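Local coordinates for CaaX farnesyltransferase beta subunit Ram1 (Aspergillus fumigatus, PDB 4L9P), which probably catalyses, together with its alpha subunit, the zinc-dependent transfer of farnesyl to the cysteine of C-terminal CaaX sequences, and contributes the peptide-binding part of the enzyme, at residues D135-Y140 and Y156-G161; A320-L325 and R334-A339; W376-A381 and H495-I500. One frame throughout, in Å; residues are numbered along the deposited sequence. Where two conformers were deposited one is given.

Contact 1 (D135-Y140 and Y156-G161); sequences DSLEDY and YWALAG
Ser-136 and Ala-158 bring the two backbones nearest, with their CA atoms 6.7 Å apart, where a tight bend meets the side of a helix. The bend is a type I beta turn from Asp-135 to Glu-138. It is closed by the bond from Glu-138 N to Asp-135 O, 3.1 Å long. Across the contact, the methyl of Ala-158 is the common target of two side chains. Leu-137 meets it with its branch point. CG of Leu-137 lies 3.5 Å from CB of Ala-158, and CD2 of Leu-137 is almost as near to that CB at 3.6 Å. CD1 of Leu-137 stands slightly further off. The methyl therefore presses against the fork of the leucine, not against one of its ends. Chi1 of Leu-137 is -77°, which sets CG beside the backbone N and turns the fork to the helix. Ser-136 adds a second, closer touch, with its OG 3.3 Å from Ala-158 CB. This is packing only. The polar need of that hydroxyl is met by Leu-133 O, one turn back in the chain. The turn and the helix meet here chiefly at a single methyl. Tyr-140, beyond the turn, folds back on it: its OH donates to Ser-136 O over 2.7 Å. The donor lies in the carbonyl plane, on a lone pair, at a C=O...donor angle of 114°. The tyrosine thus ties the carbonyl of Ser-136 to the chain beyond the turn. Leu-137 also packs on Leu-44 of the alpha subunit, so the turn lies at the interface with that subunit. On other sides of helix 151-164, Tyr-156 packs on helix 200-213 and Trp-157 on helix 431-444, within the alpha-alpha toroid.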
loop_
_atom_site.group_PDB
_atom_site.type_symbol
_atom_site.label_atom_id
_atom_site.label_comp_id
_atom_site.label_asym_id
_atom_site.label_seq_id
_atom_site.Cartn_x
_atom_site.Cartn_y
_atom_site.Cartn_z
ATOM N N ASP B 135 7.113 -25.529 0.026
ATOM C CA ASP B 135 7.669 -25.672 1.387
ATOM C C ASP B 135 7.053 -24.647 2.336
ATOM O O ASP B 135 6.920 -24.912 3.529
ATOM C CB ASP B 135 9.192 -25.474 1.418
ATOM C CG ASP B 135 9.951 -26.615 0.783
ATOM O OD1 ASP B 135 9.339 -27.667 0.517
ATOM O OD2 ASP B 135 11.184 -26.480 0.589
ATOM N N SER B 136 6.639 -23.486 1.817
ATOM C CA SER B 136 6.197 -22.390 2.685
ATOM C C SER B 136 4.831 -22.688 3.259
ATOM O O SER B 136 4.376 -21.998 4.171
ATOM C CB SER B 136 6.171 -21.054 1.915
ATOM O OG SER B 136 5.001 -20.961 1.110
ATOM N N LEU B 137 4.170 -23.716 2.737
ATOM C CA LEU B 137 2.846 -24.098 3.243
ATOM C C LEU B 137 2.922 -25.119 4.356
ATOM O O LEU B 137 1.880 -25.559 4.855
ATOM C CB LEU B 137 1.971 -24.695 2.115
ATOM C CG LEU B 137 1.424 -23.599 1.196
ATOM C CD1 LEU B 137 0.952 -24.200 -0.161
ATOM C CD2 LEU B 137 0.344 -22.732 1.912
ATOM N N GLU B 138 4.114 -25.569 4.695
ATOM C CA GLU B 138 4.209 -26.593 5.736
ATOM C C GLU B 138 4.523 -25.989 7.127
ATOM O O GLU B 138 4.271 -24.827 7.323
ATOM C CB GLU B 138 5.122 -27.686 5.265
ATOM C CG GLU B 138 4.597 -28.354 3.920
ATOM C CD GLU B 138 3.142 -28.942 3.945
ATOM O OE1 GLU B 138 2.603 -29.276 5.019
ATOM O OE2 GLU B 138 2.541 -29.129 2.856
ATOM N N ASP B 139 5.027 -26.736 8.099
ATOM C CA ASP B 139 5.103 -26.216 9.471
ATOM C C ASP B 139 6.351 -25.359 9.706
ATOM O O ASP B 139 7.442 -25.672 9.166
ATOM C CB ASP B 139 5.131 -27.408 10.443
ATOM C CG ASP B 139 5.033 -26.993 11.906
ATOM O OD1 ASP B 139 3.981 -26.491 12.344
ATOM O OD2 ASP B 139 5.987 -27.267 12.660
ATOM N N TYR B 140 6.207 -24.346 10.568
ATOM C CA TYR B 140 7.299 -23.445 10.954
ATOM C C TYR B 140 7.650 -23.677 12.417
ATOM O O TYR B 140 6.775 -24.004 13.207
ATOM C CB TYR B 140 6.879 -21.966 10.798
ATOM C CG TYR B 140 6.665 -21.570 9.365
ATOM C CD1 TYR B 140 5.540 -21.998 8.645
ATOM C CD2 TYR B 140 7.610 -20.783 8.708
ATOM C CE1 TYR B 140 5.356 -21.596 7.325
ATOM C CE2 TYR B 140 7.462 -20.416 7.401
ATOM C CZ TYR B 140 6.330 -20.813 6.703
ATOM O OH TYR B 140 6.186 -20.447 5.373
ATOM N N TYR B 156 -2.481 -17.575 1.453
ATOM C CA TYR B 156 -2.747 -16.817 0.246
ATOM C C TYR B 156 -1.477 -16.593 -0.579
ATOM O O TYR B 156 -1.508 -16.791 -1.796
ATOM C CB TYR B 156 -3.407 -15.473 0.600
ATOM C CG TYR B 156 -3.395 -14.545 -0.596
ATOM C CD1 TYR B 156 -4.252 -14.745 -1.740
ATOM C CD2 TYR B 156 -2.492 -13.473 -0.618
ATOM C CE1 TYR B 156 -4.130 -13.884 -2.878
ATOM C CE2 TYR B 156 -2.377 -12.625 -1.749
ATOM C CZ TYR B 156 -3.226 -12.830 -2.847
ATOM O OH TYR B 156 -3.123 -12.000 -3.923
ATOM N N TRP B 157 -0.403 -16.105 0.041
ATOM C CA TRP B 157 0.805 -15.765 -0.751
ATOM C C TRP B 157 1.327 -16.996 -1.463
ATOM O O TRP B 157 1.775 -16.937 -2.641
ATOM C CB TRP B 157 1.942 -15.238 0.171
ATOM C CG TRP B 157 1.571 -13.905 0.798
ATOM C CD1 TRP B 157 0.886 -12.874 0.206
ATOM C CD2 TRP B 157 1.940 -13.452 2.097
ATOM N NE1 TRP B 157 0.749 -11.833 1.109
ATOM C CE2 TRP B 157 1.389 -12.166 2.267
ATOM C CE3 TRP B 157 2.664 -14.042 3.163
ATOM C CZ2 TRP B 157 1.537 -11.440 3.465
ATOM C CZ3 TRP B 157 2.818 -13.310 4.362
ATOM C CH2 TRP B 157 2.248 -12.029 4.477
ATOM N N ALA B 158 1.328 -18.143 -0.776
ATOM C CA ALA B 158 1.846 -19.388 -1.402
ATOM C C ALA B 158 0.893 -19.845 -2.514
ATOM O O ALA B 158 1.364 -20.200 -3.609
ATOM C CB ALA B 158 2.022 -20.464 -0.337
ATOM N N LEU B 159 -0.429 -19.869 -2.274
ATOM C CA LEU B 159 -1.326 -20.319 -3.361
ATOM C C LEU B 159 -1.240 -19.373 -4.562
ATOM O O LEU B 159 -1.265 -19.845 -5.709
ATOM C CB LEU B 159 -2.771 -20.380 -2.865
ATOM C CG LEU B 159 -3.035 -21.468 -1.833
ATOM C CD1 LEU B 159 -4.461 -21.287 -1.281
ATOM C CD2 LEU B 159 -2.833 -22.889 -2.489
ATOM N N ALA B 160 -1.208 -18.078 -4.318
ATOM C CA ALA B 160 -1.106 -17.120 -5.409
ATOM C C ALA B 160 0.186 -17.342 -6.211
ATOM O O ALA B 160 0.134 -17.389 -7.454
ATOM C CB ALA B 160 -1.113 -15.672 -4.850
ATOM N N GLY B 161 1.339 -17.521 -5.550
ATOM C CA GLY B 161 2.579 -17.799 -6.293
ATOM C C GLY B 161 2.508 -19.091 -7.097
ATOM O O GLY B 161 2.947 -19.125 -8.237
#

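Contact 2 (A320-L325 and R334-A339); sequences ACLCLL and RYMNIA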
loop_
_atom_site.group_PDB
_atom_site.type_symbol
_atom_site.label_atom_id
_atom_site.label_comp_id
_atom_site.label_asym_id
_atom_site.label_seq_id
_atom_site.Cartn_x
_atom_site.Cartn_y
_atom_site.Cartn_z
ATOM N N ALA B 320 -7.779 0.488 -6.415
ATOM C CA ALA B 320 -8.501 -0.752 -6.650
ATOM C C ALA B 320 -9.891 -0.644 -6.009
ATOM O O ALA B 320 -10.889 -1.069 -6.596
ATOM C CB ALA B 320 -7.721 -1.968 -6.046
ATOM N N CYS B 321 -9.980 -0.074 -4.792
ATOM C CA CYS B 321 -11.297 0.091 -4.169
ATOM C C CYS B 321 -12.184 1.008 -5.026
ATOM O O CYS B 321 -13.379 0.705 -5.193
ATOM C CB CYS B 321 -11.101 0.681 -2.747
ATOM S SG CYS B 321 -12.613 0.556 -1.781
ATOM N N LEU B 322 -11.632 2.111 -5.575
ATOM C CA LEU B 322 -12.460 3.001 -6.440
ATOM C C LEU B 322 -12.992 2.228 -7.643
ATOM O O LEU B 322 -14.156 2.413 -8.026
ATOM C CB LEU B 322 -11.649 4.203 -6.956
ATOM C CG LEU B 322 -11.435 5.284 -5.897
ATOM C CD1 LEU B 322 -10.508 6.331 -6.508
ATOM C CD2 LEU B 322 -12.725 5.958 -5.414
ATOM N N CYS B 323 -12.174 1.328 -8.195
ATOM C CA CYS B 323 -12.614 0.551 -9.340
ATOM C C CYS B 323 -13.621 -0.542 -8.975
ATOM O O CYS B 323 -14.196 -1.168 -9.897
ATOM C CB CYS B 323 -11.379 -0.048 -10.083
ATOM S SG CYS B 323 -10.404 1.321 -10.862
ATOM N N LEU B 324 -13.839 -0.845 -7.690
ATOM C CA LEU B 324 -14.990 -1.658 -7.290
ATOM C C LEU B 324 -16.309 -0.867 -7.233
ATOM O O LEU B 324 -17.410 -1.449 -7.046
ATOM C CB LEU B 324 -14.724 -2.218 -5.868
ATOM C CG LEU B 324 -13.704 -3.317 -5.809
ATOM C CD1 LEU B 324 -13.459 -3.639 -4.357
ATOM C CD2 LEU B 324 -14.227 -4.572 -6.503
ATOM N N LEU B 325 -16.225 0.447 -7.375
ATOM C CA LEU B 325 -17.403 1.304 -7.257
ATOM C C LEU B 325 -18.035 1.727 -8.575
ATOM O O LEU B 325 -19.162 2.238 -8.583
ATOM C CB LEU B 325 -17.093 2.568 -6.431
ATOM C CG LEU B 325 -16.420 2.247 -5.092
ATOM C CD1 LEU B 325 -16.079 3.568 -4.360
ATOM C CD2 LEU B 325 -17.279 1.333 -4.220
ATOM N N ARG B 334 -13.016 11.408 -11.028
ATOM C CA ARG B 334 -13.926 12.182 -10.216
ATOM C C ARG B 334 -13.328 12.369 -8.831
ATOM O O ARG B 334 -13.443 13.478 -8.254
ATOM C CB ARG B 334 -15.239 11.463 -10.097
ATOM C CG ARG B 334 -16.196 12.205 -9.127
ATOM C CD ARG B 334 -17.638 11.739 -9.207
ATOM N NE ARG B 334 -18.433 12.474 -8.205
ATOM C CZ ARG B 334 -19.706 12.218 -7.927
ATOM N NH1 ARG B 334 -20.321 11.240 -8.579
ATOM N NH2 ARG B 334 -20.360 12.920 -6.983
ATOM N N TYR B 335 -12.702 11.321 -8.259
ATOM C CA TYR B 335 -12.301 11.376 -6.843
ATOM C C TYR B 335 -10.798 11.624 -6.650
ATOM O O TYR B 335 -10.383 11.938 -5.533
ATOM C CB TYR B 335 -12.765 10.090 -6.106
ATOM C CG TYR B 335 -14.276 10.049 -6.024
ATOM C CD1 TYR B 335 -14.981 10.859 -5.125
ATOM C CD2 TYR B 335 -15.010 9.242 -6.906
ATOM C CE1 TYR B 335 -16.377 10.861 -5.116
ATOM C CE2 TYR B 335 -16.411 9.205 -6.894
ATOM C CZ TYR B 335 -17.065 10.024 -5.993
ATOM O OH TYR B 335 -18.442 10.016 -5.960
ATOM N N MET B 336 -9.992 11.458 -7.692
ATOM C CA MET B 336 -8.576 11.749 -7.598
ATOM C C MET B 336 -8.196 12.777 -8.631
ATOM O O MET B 336 -8.752 12.803 -9.742
ATOM C CB MET B 336 -7.748 10.466 -7.892
ATOM C CG MET B 336 -8.034 9.367 -6.862
ATOM S SD MET B 336 -7.305 9.882 -5.230
ATOM C CE MET B 336 -8.089 8.662 -4.183
ATOM N N ASN B 337 -7.223 13.614 -8.272
ATOM C CA ASN B 337 -6.604 14.523 -9.230
ATOM C C ASN B 337 -5.597 13.679 -10.041
ATOM O O ASN B 337 -4.513 13.369 -9.547
ATOM C CB ASN B 337 -5.894 15.674 -8.501
ATOM C CG ASN B 337 -5.341 16.686 -9.481
ATOM O OD1 ASN B 337 -5.388 16.455 -10.663
ATOM N ND2 ASN B 337 -4.828 17.809 -8.993
ATOM N N ILE B 338 -5.945 13.286 -11.267
ATOM C CA ILE B 338 -5.056 12.458 -12.060
ATOM C C ILE B 338 -3.800 13.235 -12.479
ATOM O O ILE B 338 -2.730 12.638 -12.638
ATOM C CB ILE B 338 -5.823 11.767 -13.246
ATOM C CG1 ILE B 338 -6.809 10.752 -12.649
ATOM C CG2 ILE B 338 -4.854 11.030 -14.151
ATOM C CD1 ILE B 338 -7.760 10.102 -13.625
ATOM N N ALA B 339 -3.899 14.563 -12.597
ATOM C CA ALA B 339 -2.728 15.372 -12.971
ATOM C C ALA B 339 -1.562 15.320 -12.028
ATOM O O ALA B 339 -0.417 15.544 -12.441
ATOM C CB ALA B 339 -3.160 16.869 -13.106
#
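Leu-322 meets Tyr-335 and Met-336 with the two branches of its fork, one for each partner. CD1 goes to the methionine. It lies 3.9 Å from CG of Met-336 and 4.1 Å from CE of the same residue. The methionine chain bends at chi2 (-70°), and this fold of the chain brings its CE back to the leucine methyl that CG already touches. The leucine is thus met near the root and at the end of one side chain. CD2 takes the other direction and comes within 4.2 Å of Tyr-335 CB. The touch is at the base of the tyrosine. Both partners cross obliquely to the leucine. Tyr-335 is engaged on another side by its neighbour: CG of Arg-334 sits 3.7 Å above one ring face, toward the rim. This is apolar packing within the alpha-alpha toroid, away from the zinc and isoprenoid sites. It joins helix 312-323 to the turn between helices 328-335 and 338-346, where Asn-337 is N-cap. The cap is a weak bond from Ala-339 N to Asn-337 OD1. Leu-322 packs also on Leu-292, and Lys-230 of the alpha subunit bonds to Tyr-335 O. The contacts of Leu-322 with Tyr-335 and Met-336 involve carbon atoms alone. Cohesion across the segments therefore comes from dispersion and the burial of apolar surface, without directional bonds.

Contact 3 (W376-A381 and H495-I500); sequences WPLVQA and HPIFVI
Pro-377 and Leu-378 on helix 375-384 of the alpha-alpha toroid pack against Pro-496 and Ile-497 in a late loop. The two prolines meet through CG of Pro-377 and CB of Pro-496, 4.3 Å apart. Leu-378 reaches further with one methyl. Its CD2 lies 4.2 Å from Pro-496 CB and 4.1 Å from Ile-497 CG1. With CG anti to the carbonyl carbon (chi1 -58°), the leucine sends this methyl to the proline and isoleucine together. Its chain crosses that of Ile-497 at about a right angle. All four residues are buried. Trp-467 packs on both Leu-378 and Pro-496 and so bridges the contact.

The second shell shapes the loop. Ile-497 N donates to ND1 of His-495 over 3.1 Å, at an N-H...acceptor angle of 147°. The donor meets the ring edge, only 11° out of its plane. NE2 of the same ring bonds to Ala-464 O, so both imidazole nitrogens are engaged and the ring's rotation is fixed. Phe-498 closes one face of this histidine: its CD2 stands 3.3 Å above the ring plane, over the centre.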
loop_
_atom_site.group_PDB
_atom_site.type_symbol
_atom_site.label_atom_id
_atom_site.label_comp_id
_atom_site.label_asym_id
_atom_site.label_seq_id
_atom_site.Cartn_x
_atom_site.Cartn_y
_atom_site.Cartn_z
ATOM N N TRP B 376 -0.956 0.580 -12.412
ATOM C CA TRP B 376 -0.905 1.041 -13.804
ATOM C C TRP B 376 -2.102 0.620 -14.682
ATOM O O TRP B 376 -2.655 1.469 -15.396
ATOM C CB TRP B 376 0.439 0.678 -14.473
ATOM C CG TRP B 376 1.514 1.628 -13.968
ATOM C CD1 TRP B 376 2.621 1.329 -13.142
ATOM C CD2 TRP B 376 1.583 3.054 -14.216
ATOM N NE1 TRP B 376 3.359 2.490 -12.910
ATOM C CE2 TRP B 376 2.755 3.550 -13.540
ATOM C CE3 TRP B 376 0.775 3.955 -14.930
ATOM C CZ2 TRP B 376 3.133 4.889 -13.580
ATOM C CZ3 TRP B 376 1.133 5.331 -14.929
ATOM C CH2 TRP B 376 2.312 5.763 -14.271
ATOM N N PRO B 377 -2.524 -0.661 -14.634
ATOM C CA PRO B 377 -3.720 -0.990 -15.444
ATOM C C PRO B 377 -4.938 -0.209 -14.969
ATOM O O PRO B 377 -5.814 0.085 -15.817
ATOM C CB PRO B 377 -3.934 -2.500 -15.195
ATOM C CG PRO B 377 -2.663 -3.023 -14.586
ATOM C CD PRO B 377 -1.865 -1.841 -14.039
ATOM N N LEU B 378 -5.008 0.098 -13.676
ATOM C CA LEU B 378 -6.181 0.838 -13.164
ATOM C C LEU B 378 -6.140 2.268 -13.692
ATOM O O LEU B 378 -7.157 2.786 -14.214
ATOM C CB LEU B 378 -6.185 0.869 -11.614
ATOM C CG LEU B 378 -6.188 -0.547 -11.033
ATOM C CD1 LEU B 378 -6.146 -0.442 -9.460
ATOM C CD2 LEU B 378 -7.349 -1.436 -11.475
ATOM N N VAL B 379 -4.974 2.946 -13.596
ATOM C CA VAL B 379 -4.894 4.338 -14.056
ATOM C C VAL B 379 -5.044 4.356 -15.595
ATOM O O VAL B 379 -5.715 5.227 -16.184
ATOM C CB VAL B 379 -3.552 4.977 -13.614
ATOM C CG1 VAL B 379 -3.284 6.368 -14.348
ATOM C CG2 VAL B 379 -3.602 5.148 -12.066
ATOM N N GLN B 380 -4.388 3.406 -16.263
ATOM C CA GLN B 380 -4.473 3.349 -17.741
ATOM C C GLN B 380 -5.925 3.141 -18.195
ATOM O O GLN B 380 -6.395 3.788 -19.155
ATOM C CB GLN B 380 -3.520 2.292 -18.236
ATOM C CG GLN B 380 -2.025 2.907 -18.048
ATOM C CD GLN B 380 -0.821 1.973 -18.140
ATOM O OE1 GLN B 380 0.304 2.429 -17.925
ATOM N NE2 GLN B 380 -1.027 0.717 -18.508
ATOM N N ALA B 381 -6.686 2.328 -17.465
ATOM C CA ALA B 381 -8.123 2.172 -17.795
ATOM C C ALA B 381 -8.879 3.473 -17.540
ATOM O O ALA B 381 -9.854 3.790 -18.238
ATOM C CB ALA B 381 -8.750 1.055 -16.963
ATOM N N HIS B 495 -6.129 -10.880 -11.963
ATOM C CA HIS B 495 -7.051 -9.752 -12.024
ATOM C C HIS B 495 -6.435 -8.567 -11.262
ATOM O O HIS B 495 -5.997 -8.718 -10.125
ATOM C CB HIS B 495 -8.326 -10.201 -11.295
ATOM C CG HIS B 495 -9.501 -9.314 -11.507
ATOM N ND1 HIS B 495 -9.576 -8.032 -10.995
ATOM C CD2 HIS B 495 -10.631 -9.509 -12.227
ATOM C CE1 HIS B 495 -10.726 -7.481 -11.361
ATOM N NE2 HIS B 495 -11.373 -8.352 -12.146
ATOM N N PRO B 496 -6.370 -7.393 -11.874
ATOM C CA PRO B 496 -5.660 -6.285 -11.174
ATOM C C PRO B 496 -6.332 -5.778 -9.894
ATOM O O PRO B 496 -5.640 -5.176 -9.081
ATOM C CB PRO B 496 -5.573 -5.164 -12.173
ATOM C CG PRO B 496 -6.389 -5.660 -13.365
ATOM C CD PRO B 496 -6.786 -7.106 -13.247
ATOM N N ILE B 497 -7.638 -5.986 -9.722
ATOM C CA ILE B 497 -8.275 -5.571 -8.462
ATOM C C ILE B 497 -8.250 -6.714 -7.430
ATOM O O ILE B 497 -7.947 -6.470 -6.269
ATOM C CB ILE B 497 -9.766 -5.234 -8.695
ATOM C CG1 ILE B 497 -9.872 -4.058 -9.643
ATOM C CG2 ILE B 497 -10.471 -4.930 -7.385
ATOM C CD1 ILE B 497 -11.337 -3.723 -10.027
ATOM N N PHE B 498 -8.551 -7.959 -7.846
ATOM C CA PHE B 498 -8.751 -9.058 -6.868
ATOM C C PHE B 498 -7.470 -9.812 -6.600
ATOM O O PHE B 498 -7.388 -10.571 -5.617
ATOM C CB PHE B 498 -9.833 -10.033 -7.337
ATOM C CG PHE B 498 -11.200 -9.353 -7.443
ATOM C CD1 PHE B 498 -11.774 -8.778 -6.305
ATOM C CD2 PHE B 498 -11.861 -9.209 -8.700
ATOM C CE1 PHE B 498 -12.997 -8.140 -6.364
ATOM C CE2 PHE B 498 -13.116 -8.560 -8.774
ATOM C CZ PHE B 498 -13.706 -8.025 -7.590
ATOM N N VAL B 499 -6.454 -9.676 -7.470
ATOM C CA VAL B 499 -5.140 -10.304 -7.181
ATOM C C VAL B 499 -5.213 -11.829 -7.026
ATOM O O VAL B 499 -4.576 -12.443 -6.172
ATOM C CB VAL B 499 -4.353 -9.604 -6.012
ATOM C CG1 VAL B 499 -2.843 -9.788 -6.280
ATOM C CG2 VAL B 499 -4.658 -8.114 -5.940
ATOM N N ILE B 500 -6.001 -12.425 -7.928
ATOM C CA ILE B 500 -6.147 -13.857 -8.145
ATOM C C ILE B 500 -6.485 -14.026 -9.618
ATOM O O ILE B 500 -6.809 -13.060 -10.305
ATOM C CB ILE B 500 -7.326 -14.452 -7.264
ATOM C CG1 ILE B 500 -8.621 -13.629 -7.399
ATOM C CG2 ILE B 500 -6.885 -14.595 -5.784
ATOM C CD1 ILE B 500 -9.828 -14.322 -6.693
#

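Contact 1 comes first in the chain and closes a short loop of 15 residues, from the end of helix 126-135 to helix 151-164. Contact 2 follows and closes an even shorter one, mostly helix 328-335. Contact 3 closes last, across 113 residues. The three are in series; none nests or crosses. Contacts 1 and 2 lie on opposite sides of the chain's centre and do not touch. The loop 495-500 of contact 3 links them. Tyr-156 OH probably bonds to Val-499 O at 2.7 Å, and Ile-497 CD1 packs on Cys-323 CB at 3.7 Å. The late loop thus ties helices 151-164, 312-323 and 375-384 together.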